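Local coordinates for protein 1H-3-hydroxy-4-oxoquinoline 2,4-dioxygenase (Pseudomonas putida, PDB 3IBT) that catalyses the cofactor-independent cleavage of 3-hydroxy-1H-quinolin-4-one by dioxygen, giving N-formylanthranilate and carbon monoxide in the breakdown of oxoquinolines, at residues Q2-N7 with I81-I86; N39-L44 with V50-W55; T116-W121 with D197-L202. All coordinates share one frame; numbering follows the deposited sequence.

Contact 1: Q2-N7 with I81-I86; sequences QSLNVN and IDAKGI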
ATOM      1  N   GLN A   2     -16.366  -7.683   9.773  1.00100.89           N
ATOM      2  CA  GLN A   2     -17.137  -7.570   8.508  1.00 99.07           C
ATOM      3  C   GLN A   2     -16.456  -8.110   7.257  1.00 98.07           C
ATOM      4  O   GLN A   2     -15.318  -7.751   6.969  1.00 97.82           O
ATOM      5  CB  GLN A   2     -17.492  -6.121   8.232  1.00 98.84           C
ATOM      6  CG  GLN A   2     -18.098  -5.416   9.404  1.00 97.34           C
ATOM      7  CD  GLN A   2     -18.669  -4.104   8.938  1.00 96.06           C
ATOM      8  OE1 GLN A   2     -18.007  -3.012   9.159  1.00 95.73           O
ATOM      9  NE2 GLN A   2     -19.883  -4.181   8.253  1.00 95.42           N
ATOM     10  N   SER A   3     -17.166  -8.937   6.492  1.00 96.71           N
ATOM     11  CA  SER A   3     -16.528  -9.634   5.375  1.00 95.40           C
ATOM     12  C   SER A   3     -17.399  -9.937   4.167  1.00 94.35           C
ATOM     13  O   SER A   3     -17.736 -11.081   3.954  1.00 94.47           O
ATOM     14  CB  SER A   3     -15.882 -10.927   5.872  1.00 95.22           C
ATOM     15  OG  SER A   3     -16.709 -11.527   6.860  1.00 96.00           O
ATOM     16  N   LEU A   4     -17.753  -8.925   3.379  1.00 93.28           N
ATOM     17  CA  LEU A   4     -18.306  -9.146   2.035  1.00 92.87           C
ATOM     18  C   LEU A   4     -17.237  -9.791   1.150  1.00 92.82           C
ATOM     19  O   LEU A   4     -16.039  -9.464   1.264  1.00 93.40           O
ATOM     20  CB  LEU A   4     -18.782  -7.823   1.407  1.00 92.64           C
ATOM     21  CG  LEU A   4     -19.231  -7.740  -0.069  1.00 92.59           C
ATOM     22  CD1 LEU A   4     -20.793  -7.669  -0.183  1.00 93.69           C
ATOM     23  CD2 LEU A   4     -18.600  -6.463  -0.717  1.00 92.24           C
ATOM     24  N   ASN A   5     -17.670 -10.710   0.278  1.00 92.71           N
ATOM     25  CA  ASN A   5     -16.768 -11.416  -0.650  1.00 92.36           C
ATOM     26  C   ASN A   5     -16.976 -10.986  -2.110  1.00 92.27           C
ATOM     27  O   ASN A   5     -18.094 -10.604  -2.523  1.00 92.42           O
ATOM     28  CB  ASN A   5     -16.946 -12.935  -0.560  1.00 92.20           C
ATOM     29  CG  ASN A   5     -17.900 -13.453  -1.596  1.00 90.79           C
ATOM     30  OD1 ASN A   5     -19.105 -13.205  -1.517  1.00 88.35           O
ATOM     31  ND2 ASN A   5     -17.363 -14.132  -2.610  1.00 90.05           N
ATOM     32  N   VAL A   6     -15.901 -11.092  -2.892  1.00 91.77           N
ATOM     33  CA  VAL A   6     -15.887 -10.529  -4.228  1.00 91.05           C
ATOM     34  C   VAL A   6     -15.197 -11.512  -5.159  1.00 90.51           C
ATOM     35  O   VAL A   6     -14.389 -12.349  -4.712  1.00 90.64           O
ATOM     36  CB  VAL A   6     -15.170  -9.120  -4.261  1.00 91.11           C
ATOM     37  CG1 VAL A   6     -16.073  -8.041  -3.680  1.00 90.97           C
ATOM     38  CG2 VAL A   6     -13.847  -9.149  -3.512  1.00 90.58           C
ATOM     39  N   ASN A   7     -15.531 -11.420  -6.446  1.00 89.41           N
ATOM     40  CA  ASN A   7     -14.802 -12.133  -7.474  1.00 88.34           C
ATOM     41  C   ASN A   7     -14.541 -13.585  -7.047  1.00 88.37           C
ATOM     42  O   ASN A   7     -15.470 -14.295  -6.644  1.00 88.18           O
ATOM     43  CB  ASN A   7     -13.493 -11.398  -7.750  1.00 87.81           C
ATOM     44  CG  ASN A   7     -13.176 -11.357  -9.211  1.00 86.32           C
ATOM     45  OD1 ASN A   7     -12.825 -12.533  -9.766  1.00 84.00           O
ATOM     46  ND2 ASN A   7     -13.381 -10.084  -9.874  1.00 86.91           N
ATOM     47  N   ILE A  81     -16.293  -1.779  -4.161  1.00 75.91           N
ATOM     48  CA  ILE A  81     -17.017  -0.522  -4.437  1.00 76.35           C
ATOM     49  C   ILE A  81     -18.450  -0.695  -5.023  1.00 76.45           C
ATOM     50  O   ILE A  81     -19.403  -0.007  -4.598  1.00 75.95           O
ATOM     51  CB  ILE A  81     -16.168   0.454  -5.358  1.00 76.75           C
ATOM     52  CG1 ILE A  81     -16.179   0.025  -6.844  1.00 78.57           C
ATOM     53  CG2 ILE A  81     -14.683   0.653  -4.834  1.00 76.63           C
ATOM     54  CD1 ILE A  81     -17.391   0.533  -7.691  1.00 80.21           C
ATOM     55  N   ASP A  82     -18.563  -1.601  -6.002  1.00 76.38           N
ATOM     56  CA  ASP A  82     -19.809  -1.941  -6.672  1.00 76.64           C
ATOM     57  C   ASP A  82     -20.725  -2.710  -5.718  1.00 76.67           C
ATOM     58  O   ASP A  82     -21.854  -2.292  -5.488  1.00 76.23           O
ATOM     59  CB  ASP A  82     -19.493  -2.734  -7.965  1.00 76.73           C
ATOM     60  CG  ASP A  82     -20.696  -3.565  -8.516  1.00 77.25           C
ATOM     61  OD1 ASP A  82     -21.594  -4.055  -7.745  1.00 77.25           O
ATOM     62  OD2 ASP A  82     -20.720  -3.754  -9.781  1.00 77.94           O
ATOM     63  N   ALA A  83     -20.218  -3.814  -5.163  1.00 76.93           N
ATOM     64  CA  ALA A  83     -20.988  -4.719  -4.312  1.00 77.17           C
ATOM     65  C   ALA A  83     -21.673  -4.013  -3.138  1.00 77.76           C
ATOM     66  O   ALA A  83     -22.816  -4.394  -2.750  1.00 78.19           O
ATOM     67  CB  ALA A  83     -20.105  -5.835  -3.802  1.00 77.01           C
ATOM     68  N   LYS A  84     -20.976  -3.006  -2.585  1.00 77.72           N
ATOM     69  CA  LYS A  84     -21.491  -2.148  -1.497  1.00 77.57           C
ATOM     70  C   LYS A  84     -22.151  -0.849  -1.989  1.00 78.10           C
ATOM     71  O   LYS A  84     -22.767  -0.128  -1.207  1.00 78.44           O
ATOM     72  CB  LYS A  84     -20.392  -1.828  -0.480  1.00 76.97           C
ATOM     73  CG  LYS A  84     -19.943  -3.026   0.355  1.00 75.62           C
ATOM     74  CD  LYS A  84     -19.479  -2.575   1.720  1.00 73.98           C
ATOM     75  CE  LYS A  84     -20.689  -2.065   2.537  1.00 75.33           C
ATOM     76  NZ  LYS A  84     -20.354  -1.008   3.549  1.00 74.41           N
ATOM     77  N   GLY A  85     -22.028  -0.560  -3.284  1.00 78.88           N
ATOM     78  CA  GLY A  85     -22.708   0.587  -3.904  1.00 79.27           C
ATOM     79  C   GLY A  85     -22.089   1.929  -3.547  1.00 79.72           C
ATOM     80  O   GLY A  85     -22.764   2.781  -2.960  1.00 79.41           O
ATOM     81  N   ILE A  86     -20.819   2.128  -3.918  1.00 79.73           N
ATOM     82  CA  ILE A  86     -20.108   3.303  -3.489  1.00 80.28           C
ATOM     83  C   ILE A  86     -19.583   4.103  -4.664  1.00 80.82           C
ATOM     84  O   ILE A  86     -18.455   3.872  -5.083  1.00 81.33           O
ATOM     85  CB  ILE A  86     -18.894   2.918  -2.608  1.00 80.51           C
ATOM     86  CG1 ILE A  86     -19.187   1.687  -1.732  1.00 80.26           C
ATOM     87  CG2 ILE A  86     -18.403   4.142  -1.806  1.00 81.32           C
ATOM     88  CD1 ILE A  86     -17.969   1.164  -0.929  1.00 79.89           C
TER

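Contact 2: N39-L44 with V50-W55; sequences NLAPLL and VICPDW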
ATOM      1  N   ASN A  39      -3.288   2.356  14.079  1.00 66.34           N
ATOM      2  CA  ASN A  39      -3.082   3.671  14.720  1.00 66.18           C
ATOM      3  C   ASN A  39      -3.719   4.765  13.914  1.00 66.07           C
ATOM      4  O   ASN A  39      -4.315   5.658  14.476  1.00 66.70           O
ATOM      5  CB  ASN A  39      -1.612   3.998  14.964  1.00 65.60           C
ATOM      6  CG  ASN A  39      -0.959   3.070  15.977  1.00 66.58           C
ATOM      7  OD1 ASN A  39      -1.630   2.476  16.851  1.00 64.59           O
ATOM      8  ND2 ASN A  39       0.375   2.928  15.862  1.00 66.96           N
ATOM      9  N   LEU A  40      -3.647   4.657  12.597  1.00 65.96           N
ATOM     10  CA  LEU A  40      -4.110   5.725  11.709  1.00 66.11           C
ATOM     11  C   LEU A  40      -5.641   5.793  11.526  1.00 66.81           C
ATOM     12  O   LEU A  40      -6.238   6.870  11.441  1.00 67.01           O
ATOM     13  CB  LEU A  40      -3.371   5.604  10.377  1.00 65.22           C
ATOM     14  CG  LEU A  40      -3.951   6.258   9.161  1.00 63.91           C
ATOM     15  CD1 LEU A  40      -4.002   7.752   9.388  1.00 64.59           C
ATOM     16  CD2 LEU A  40      -3.078   5.882   8.056  1.00 58.54           C
ATOM     17  N   ALA A  41      -6.272   4.633  11.491  1.00 67.77           N
ATOM     18  CA  ALA A  41      -7.700   4.561  11.243  1.00 68.32           C
ATOM     19  C   ALA A  41      -8.527   5.244  12.302  1.00 69.33           C
ATOM     20  O   ALA A  41      -9.382   6.043  11.939  1.00 70.52           O
ATOM     21  CB  ALA A  41      -8.175   3.133  11.021  1.00 67.74           C
ATOM     22  N   PRO A  42      -8.311   4.950  13.611  1.00 69.90           N
ATOM     23  CA  PRO A  42      -9.205   5.617  14.577  1.00 69.29           C
ATOM     24  C   PRO A  42      -9.130   7.137  14.483  1.00 68.67           C
ATOM     25  O   PRO A  42     -10.100   7.791  14.793  1.00 68.43           O
ATOM     26  CB  PRO A  42      -8.694   5.123  15.929  1.00 69.04           C
ATOM     27  CG  PRO A  42      -8.101   3.805  15.612  1.00 69.80           C
ATOM     28  CD  PRO A  42      -7.365   4.073  14.321  1.00 70.17           C
ATOM     29  N   LEU A  43      -8.012   7.674  14.007  1.00 68.45           N
ATOM     30  CA  LEU A  43      -7.887   9.104  13.816  1.00 68.53           C
ATOM     31  C   LEU A  43      -8.777   9.569  12.662  1.00 69.42           C
ATOM     32  O   LEU A  43      -9.554  10.515  12.825  1.00 70.47           O
ATOM     33  CB  LEU A  43      -6.428   9.517  13.589  1.00 68.21           C
ATOM     34  CG  LEU A  43      -5.390   9.128  14.647  1.00 66.58           C
ATOM     35  CD1 LEU A  43      -4.028   9.712  14.376  1.00 62.73           C
ATOM     36  CD2 LEU A  43      -5.864   9.527  16.045  1.00 66.90           C
ATOM     37  N   LEU A  44      -8.696   8.906  11.508  1.00 69.59           N
ATOM     38  CA  LEU A  44      -9.480   9.316  10.347  1.00 69.71           C
ATOM     39  C   LEU A  44     -10.971   8.993  10.484  1.00 70.85           C
ATOM     40  O   LEU A  44     -11.754   9.333   9.584  1.00 71.99           O
ATOM     41  CB  LEU A  44      -8.949   8.673   9.067  1.00 69.02           C
ATOM     42  CG  LEU A  44      -7.484   8.860   8.666  1.00 69.06           C
ATOM     43  CD1 LEU A  44      -7.066   7.901   7.546  1.00 66.94           C
ATOM     44  CD2 LEU A  44      -7.204  10.292   8.279  1.00 66.51           C
ATOM     45  N   VAL A  50     -14.283   4.927   6.973  1.00 70.76           N
ATOM     46  CA  VAL A  50     -12.973   4.306   6.714  1.00 70.01           C
ATOM     47  C   VAL A  50     -12.987   2.803   6.641  1.00 70.06           C
ATOM     48  O   VAL A  50     -13.236   2.128   7.649  1.00 69.94           O
ATOM     49  CB  VAL A  50     -11.915   4.707   7.736  1.00 69.67           C
ATOM     50  CG1 VAL A  50     -10.644   3.939   7.480  1.00 69.75           C
ATOM     51  CG2 VAL A  50     -11.661   6.209   7.693  1.00 69.20           C
ATOM     52  N   ILE A  51     -12.660   2.288   5.452  1.00 69.96           N
ATOM     53  CA  ILE A  51     -12.657   0.851   5.183  1.00 69.94           C
ATOM     54  C   ILE A  51     -11.240   0.285   5.048  1.00 69.90           C
ATOM     55  O   ILE A  51     -10.551   0.603   4.094  1.00 70.14           O
ATOM     56  CB  ILE A  51     -13.421   0.519   3.888  1.00 69.51           C
ATOM     57  CG1 ILE A  51     -14.703   1.360   3.766  1.00 69.93           C
ATOM     58  CG2 ILE A  51     -13.698  -0.958   3.842  1.00 70.61           C
ATOM     59  CD1 ILE A  51     -15.994   0.561   3.381  1.00 69.43           C
ATOM     60  N   CYS A  52     -10.803  -0.549   5.983  1.00 70.03           N
ATOM     61  CA  CYS A  52      -9.516  -1.196   5.813  1.00 71.19           C
ATOM     62  C   CYS A  52      -9.739  -2.649   5.373  1.00 72.89           C
ATOM     63  O   CYS A  52     -10.040  -3.501   6.215  1.00 73.71           O
ATOM     64  CB  CYS A  52      -8.699  -1.148   7.098  1.00 70.52           C
ATOM     65  SG  CYS A  52      -8.331   0.515   7.669  1.00 69.82           S
ATOM     66  N   PRO A  53      -9.635  -2.945   4.052  1.00 73.58           N
ATOM     67  CA  PRO A  53      -9.715  -4.350   3.569  1.00 73.59           C
ATOM     68  C   PRO A  53      -8.473  -5.266   3.723  1.00 73.39           C
ATOM     69  O   PRO A  53      -7.371  -4.812   3.983  1.00 73.09           O
ATOM     70  CB  PRO A  53     -10.107  -4.212   2.089  1.00 73.69           C
ATOM     71  CG  PRO A  53      -9.976  -2.758   1.740  1.00 73.59           C
ATOM     72  CD  PRO A  53      -9.517  -1.978   2.944  1.00 73.66           C
ATOM     73  N   ASP A  54      -8.701  -6.570   3.600  1.00 73.85           N
ATOM     74  CA  ASP A  54      -7.630  -7.570   3.676  1.00 73.87           C
ATOM     75  C   ASP A  54      -7.566  -8.321   2.358  1.00 73.19           C
ATOM     76  O   ASP A  54      -8.448  -9.136   2.034  1.00 73.32           O
ATOM     77  CB  ASP A  54      -7.852  -8.576   4.816  1.00 74.05           C
ATOM     78  CG  ASP A  54      -8.303  -7.918   6.102  1.00 74.91           C
ATOM     79  OD1 ASP A  54      -8.020  -6.688   6.251  1.00 78.75           O
ATOM     80  OD2 ASP A  54      -8.919  -8.625   6.955  1.00 72.79           O
ATOM     81  N   TRP A  55      -6.503  -8.039   1.623  1.00 71.98           N
ATOM     82  CA  TRP A  55      -6.233  -8.657   0.347  1.00 70.40           C
ATOM     83  C   TRP A  55      -6.523 -10.169   0.309  1.00 69.82           C
ATOM     84  O   TRP A  55      -6.378 -10.859   1.329  1.00 69.07           O
ATOM     85  CB  TRP A  55      -4.768  -8.399   0.047  1.00 69.79           C
ATOM     86  CG  TRP A  55      -4.455  -6.988  -0.283  1.00 68.43           C
ATOM     87  CD1 TRP A  55      -3.386  -6.244   0.162  1.00 68.69           C
ATOM     88  CD2 TRP A  55      -5.180  -6.150  -1.179  1.00 67.21           C
ATOM     89  NE1 TRP A  55      -3.415  -4.983  -0.403  1.00 66.93           N
ATOM     90  CE2 TRP A  55      -4.506  -4.905  -1.233  1.00 67.30           C
ATOM     91  CE3 TRP A  55      -6.337  -6.330  -1.948  1.00 68.06           C
ATOM     92  CZ2 TRP A  55      -4.963  -3.846  -2.008  1.00 68.72           C
ATOM     93  CZ3 TRP A  55      -6.789  -5.272  -2.719  1.00 69.27           C
ATOM     94  CH2 TRP A  55      -6.103  -4.045  -2.743  1.00 68.77           C
TER

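Contact 3: T116-W121 with D197-L202; sequences TIIIDW and DRMDSL. Unlike the reference sequence in segment 116-121: Ile118 (reference Val). Unlike the reference sequence in segment 197-202: Asp200 (reference Glu).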
ATOM      1  N   THR A 116      -5.425  10.566  -5.178  1.00 68.97           N
ATOM      2  CA  THR A 116      -5.096   9.295  -4.546  1.00 69.33           C
ATOM      3  C   THR A 116      -3.824   9.447  -3.694  1.00 69.17           C
ATOM      4  O   THR A 116      -3.055  10.394  -3.890  1.00 70.67           O
ATOM      5  CB  THR A 116      -4.973   8.222  -5.634  1.00 69.23           C
ATOM      6  OG1 THR A 116      -4.903   6.920  -5.047  1.00 70.56           O
ATOM      7  CG2 THR A 116      -3.754   8.480  -6.507  1.00 70.22           C
ATOM      8  N   ILE A 117      -3.603   8.571  -2.722  1.00 68.06           N
ATOM      9  CA  ILE A 117      -2.407   8.700  -1.906  1.00 66.33           C
ATOM     10  C   ILE A 117      -1.739   7.382  -1.851  1.00 66.05           C
ATOM     11  O   ILE A 117      -2.361   6.343  -1.782  1.00 66.01           O
ATOM     12  CB  ILE A 117      -2.747   9.062  -0.473  1.00 66.59           C
ATOM     13  CG1 ILE A 117      -3.430  10.432  -0.430  1.00 65.05           C
ATOM     14  CG2 ILE A 117      -1.489   8.957   0.434  1.00 65.93           C
ATOM     15  CD1 ILE A 117      -3.736  10.905   0.875  1.00 62.70           C
ATOM     16  N   ILE A 118      -0.441   7.446  -1.844  1.00 66.21           N
ATOM     17  CA  ILE A 118       0.403   6.279  -1.742  1.00 66.46           C
ATOM     18  C   ILE A 118       1.415   6.536  -0.640  1.00 66.15           C
ATOM     19  O   ILE A 118       1.796   7.677  -0.398  1.00 66.70           O
ATOM     20  CB  ILE A 118       1.110   6.046  -3.055  1.00 66.84           C
ATOM     21  CG1 ILE A 118       1.653   7.385  -3.591  1.00 67.05           C
ATOM     22  CG2 ILE A 118       0.145   5.424  -4.060  1.00 65.71           C
ATOM     23  CD1 ILE A 118       2.168   7.298  -4.966  1.00 70.21           C
ATOM     24  N   ILE A 119       1.832   5.489   0.041  1.00 65.68           N
ATOM     25  CA  ILE A 119       2.679   5.651   1.197  1.00 66.26           C
ATOM     26  C   ILE A 119       3.886   4.729   1.044  1.00 67.38           C
ATOM     27  O   ILE A 119       3.739   3.522   0.893  1.00 68.42           O
ATOM     28  CB  ILE A 119       1.920   5.335   2.491  1.00 66.26           C
ATOM     29  CG1 ILE A 119       0.739   6.289   2.640  1.00 66.67           C
ATOM     30  CG2 ILE A 119       2.832   5.424   3.686  1.00 65.15           C
ATOM     31  CD1 ILE A 119      -0.090   6.057   3.850  1.00 66.27           C
ATOM     32  N   ASP A 120       5.082   5.293   1.059  1.00 67.70           N
ATOM     33  CA  ASP A 120       6.265   4.483   1.141  1.00 68.54           C
ATOM     34  C   ASP A 120       6.346   3.421   0.077  1.00 68.76           C
ATOM     35  O   ASP A 120       6.608   2.251   0.367  1.00 69.60           O
ATOM     36  CB  ASP A 120       6.481   3.880   2.526  1.00 67.93           C
ATOM     37  CG  ASP A 120       7.918   4.106   2.996  1.00 70.75           C
ATOM     38  OD1 ASP A 120       8.097   4.915   3.931  1.00 70.66           O
ATOM     39  OD2 ASP A 120       8.885   3.554   2.380  1.00 71.22           O
ATOM     40  N   TRP A 121       6.129   3.876  -1.156  1.00 68.83           N
ATOM     41  CA  TRP A 121       6.306   3.132  -2.385  1.00 67.87           C
ATOM     42  C   TRP A 121       7.655   3.538  -2.965  1.00 68.97           C
ATOM     43  O   TRP A 121       7.884   4.742  -3.220  1.00 68.75           O
ATOM     44  CB  TRP A 121       5.289   3.672  -3.345  1.00 66.91           C
ATOM     45  CG  TRP A 121       4.993   2.800  -4.477  1.00 66.73           C
ATOM     46  CD1 TRP A 121       5.319   1.497  -4.614  1.00 64.33           C
ATOM     47  CD2 TRP A 121       4.232   3.151  -5.621  1.00 65.12           C
ATOM     48  NE1 TRP A 121       4.831   1.023  -5.778  1.00 64.86           N
ATOM     49  CE2 TRP A 121       4.139   2.011  -6.414  1.00 64.36           C
ATOM     50  CE3 TRP A 121       3.621   4.338  -6.055  1.00 68.56           C
ATOM     51  CZ2 TRP A 121       3.448   1.991  -7.632  1.00 66.18           C
ATOM     52  CZ3 TRP A 121       2.912   4.327  -7.270  1.00 67.40           C
ATOM     53  CH2 TRP A 121       2.831   3.150  -8.039  1.00 65.89           C
ATOM     54  N   ASP A 197       7.457   5.690 -13.809  1.00 74.97           N
ATOM     55  CA  ASP A 197       7.053   5.441 -15.187  1.00 76.05           C
ATOM     56  C   ASP A 197       5.625   4.988 -15.238  1.00 76.45           C
ATOM     57  O   ASP A 197       4.858   5.430 -16.081  1.00 76.96           O
ATOM     58  CB  ASP A 197       7.920   4.360 -15.820  1.00 76.57           C
ATOM     59  CG  ASP A 197       9.350   4.812 -16.042  1.00 78.92           C
ATOM     60  OD1 ASP A 197       9.734   5.867 -15.515  1.00 82.77           O
ATOM     61  OD2 ASP A 197      10.103   4.122 -16.765  1.00 82.98           O
ATOM     62  N   ARG A 198       5.260   4.071 -14.356  1.00 76.86           N
ATOM     63  CA  ARG A 198       3.858   3.691 -14.249  1.00 77.79           C
ATOM     64  C   ARG A 198       2.946   4.934 -14.297  1.00 79.05           C
ATOM     65  O   ARG A 198       2.101   5.053 -15.189  1.00 79.19           O
ATOM     66  CB  ARG A 198       3.641   2.878 -12.966  1.00 77.48           C
ATOM     67  CG  ARG A 198       2.231   2.530 -12.650  1.00 74.56           C
ATOM     68  CD  ARG A 198       1.576   1.963 -13.842  1.00 74.41           C
ATOM     69  NE  ARG A 198       0.318   1.284 -13.537  1.00 74.33           N
ATOM     70  CZ  ARG A 198      -0.781   1.454 -14.260  1.00 74.10           C
ATOM     71  NH1 ARG A 198      -1.897   0.796 -13.962  1.00 74.44           N
ATOM     72  NH2 ARG A 198      -0.758   2.298 -15.289  1.00 73.99           N
HETATM   73  N   MSE A 199       3.180   5.863 -13.367  1.00 80.37           N
HETATM   74  CA  MSE A 199       2.344   7.030 -13.136  1.00 82.92           C
HETATM   75  C   MSE A 199       2.395   7.969 -14.322  1.00 81.73           C
HETATM   76  O   MSE A 199       1.360   8.463 -14.803  1.00 81.94           O
HETATM   77  CB  MSE A 199       2.759   7.753 -11.835  1.00 81.84           C
HETATM   78  CG  MSE A 199       2.395   6.989 -10.544  1.00 83.95           C
HETATM   79 SE   MSE A 199       2.872   7.804  -8.761  1.00 91.81          SE
HETATM   80  CE  MSE A 199       4.865   7.661  -8.793  1.00 89.92           C
ATOM     81  N   ASP A 200       3.600   8.185 -14.819  1.00 81.46           N
ATOM     82  CA  ASP A 200       3.806   9.043 -15.952  1.00 81.54           C
ATOM     83  C   ASP A 200       3.047   8.537 -17.220  1.00 80.82           C
ATOM     84  O   ASP A 200       2.844   9.276 -18.180  1.00 80.42           O
ATOM     85  CB  ASP A 200       5.317   9.166 -16.171  1.00 82.49           C
ATOM     86  CG  ASP A 200       5.749  10.551 -16.731  1.00 86.51           C
ATOM     87  OD1 ASP A 200       4.855  11.367 -17.119  1.00 91.09           O
ATOM     88  OD2 ASP A 200       6.997  10.817 -16.790  1.00 88.40           O
ATOM     89  N   SER A 201       2.570   7.297 -17.206  1.00 80.41           N
ATOM     90  CA  SER A 201       1.956   6.734 -18.391  1.00 79.96           C
ATOM     91  C   SER A 201       0.459   6.606 -18.276  1.00 79.42           C
ATOM     92  O   SER A 201      -0.185   6.028 -19.155  1.00 79.67           O
ATOM     93  CB  SER A 201       2.559   5.371 -18.711  1.00 80.30           C
ATOM     94  OG  SER A 201       1.986   4.396 -17.866  1.00 81.15           O
ATOM     95  N   LEU A 202      -0.109   7.109 -17.191  1.00 78.79           N
ATOM     96  CA  LEU A 202      -1.564   7.244 -17.155  1.00 78.16           C
ATOM     97  C   LEU A 202      -1.940   8.335 -18.168  1.00 78.51           C
ATOM     98  O   LEU A 202      -1.221   9.337 -18.310  1.00 78.34           O
ATOM     99  CB  LEU A 202      -2.076   7.596 -15.759  1.00 77.45           C
ATOM    100  CG  LEU A 202      -1.604   6.790 -14.550  1.00 75.13           C
ATOM    101  CD1 LEU A 202      -1.835   7.587 -13.331  1.00 73.76           C
ATOM    102  CD2 LEU A 202      -2.353   5.538 -14.424  1.00 73.41           C
TER

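Contact 1: Q2-N7 with I81-I86
Leu4 meets Ala83 and Lys84 at the surface through aliphatic groups. Its CD2 methyl does most of the touching, lying 3.5 Å from Ala83 CB and 3.8 Å from Lys84 CG, while the other branch, Leu4 CD1, comes only to 4.1 Å from Ala83 CB. With CG turned anti to the backbone N (chi1 172°), the isobutyl group of Leu4 extends to the last turn of helix 70-83, where it crosses the lysine chain at a slant.

The polar part of Lys84 is engaged elsewhere. A bend at chi3 (69°) turns the chain beyond its CG, and NZ forms a salt bridge with Glu15 of strand 9-16. The lysine thus combines an apolar contact near its base with an ionic one at its end.

Backbone bonds close the last turn beside the residues that Leu4 meets. Ile86 N donates to Ile81 O (2.7 Å) and Gly85 N to Asp82 O (2.8 Å). With Gly85 the first residue to leave helical geometry, at positive phi, the two bonds complete a Schellman motif, which lies beside the N-terminal edge strand of the alpha/beta-hydrolase fold.

Contact 2: N39-L44 with V50-W55
Ala41 and Leu44, three residues apart on one side of the short helix 40-44, pack against Val50 and Cys52 of strand 49-53. The closest side-chain approach is between Leu44 CB and Val50 CG2, 3.9 Å apart, and the same methyl, Val50 CG2, lies 3.7 Å from the carbonyl oxygen Leu44 O. It is therefore the base of the leucine and its backbone, rather than its branched end, that meets the valine. Ala41 CB makes looser contacts with both strand residues, at 4.4 Å from Val50 CG1 and 4.3 Å from Cys52 SG.

The valine serves both helix residues because its methyls diverge. CG1 stands anti to the backbone N (chi1 175°) and faces Ala41, whereas CG2 lies beside that N and takes Leu44. Cys52, two residues along the strand, presents its side chain to the same helix, and its sulfur is the strand's second contact with Ala41.

Behind this apolar layer the helix is weakly bonded: Leu44 N donates to Leu40 O at 3.2 Å, and Leu43 N makes a weak bond to the same oxygen. The short axes of helix 40-44 and strand 50-53 approach to 9.2 Å and run nearly antiparallel, at 159°. Cys52 is also packed by His34 and Phe37, and its side chain is about 10 Å from those of Gln32 and Thr94, which probably bind substrate as in related enzymes.

Helix 40-44 lies in the connection between the parallel strands 23-27 and 49-53, in a beta-alpha-beta unit. Strand 49-53 bonds through its backbone to strand 23-27 on one edge and strand 9-16 on the other, while Leu40 and Leu43 of the helix pack against helix 251-261.

Contact 3: T116-W121 with D197-L202
The carbonyl oxygen Arg198 O, just before the selenomethionine Met199 that packs on Ile118 and Trp121, is gripped twice by Ser201. Ser201 OG donates to Arg198 O at 2.8 Å, with a C=O...donor angle of 135°, and Ser201 N reaches it from the same face of the carbonyl plane at 3.1 Å. The two bonds bind Ser201 back onto the turn that carries Met199.

Across the segments the meeting is apolar. Met199 SE lies 3.9 Å from Ile118 CD1, the far end of the isoleucine, and 3.8 Å from Trp121 CZ3. It approaches the indole obliquely, 5.1 Å from the centroid of the six-membered ring and 72° off its normal, a Met-aromatic contact. Bending the selenomethionine at chi3 (-69°) brings its terminal CE to the same ring carbon. Leu123, Ile208 and Trp233 also pack around Met199.

Asp120, next to Trp121, probably raises the basicity of the active-site His244, as in related enzymes; its OD1 accepts bonds from Ser213 N and Gln214 N. Strand 115-119 lies between strands 89-94 and 207-212. Helix 97-107 packs on Ile118 and Trp121 through Cys98, and its Glu106 forms a salt bridge with Arg198 of helix 195-200.

In the fold
All three contacts reach the same mixed sheet, but at different depths. Contact 1 lies on the surface at its N-terminal edge, its centre about 19 Å from that of the chain, and it alone has a touching residue in a salt bridge, made outside its segments. Contacts 2 and 3 are buried and apolar, on opposite sides of the chain's centre; both set a helix against an inner strand, with Trp121 beyond the strand end joining in contact 3. Contact 2 stays within one beta-alpha-beta unit, whereas contact 3 spans a largely helical insertion and adds a Met-aromatic contact close to the probable active site. Both segments of contact 2 fall in the chain between those of contact 1.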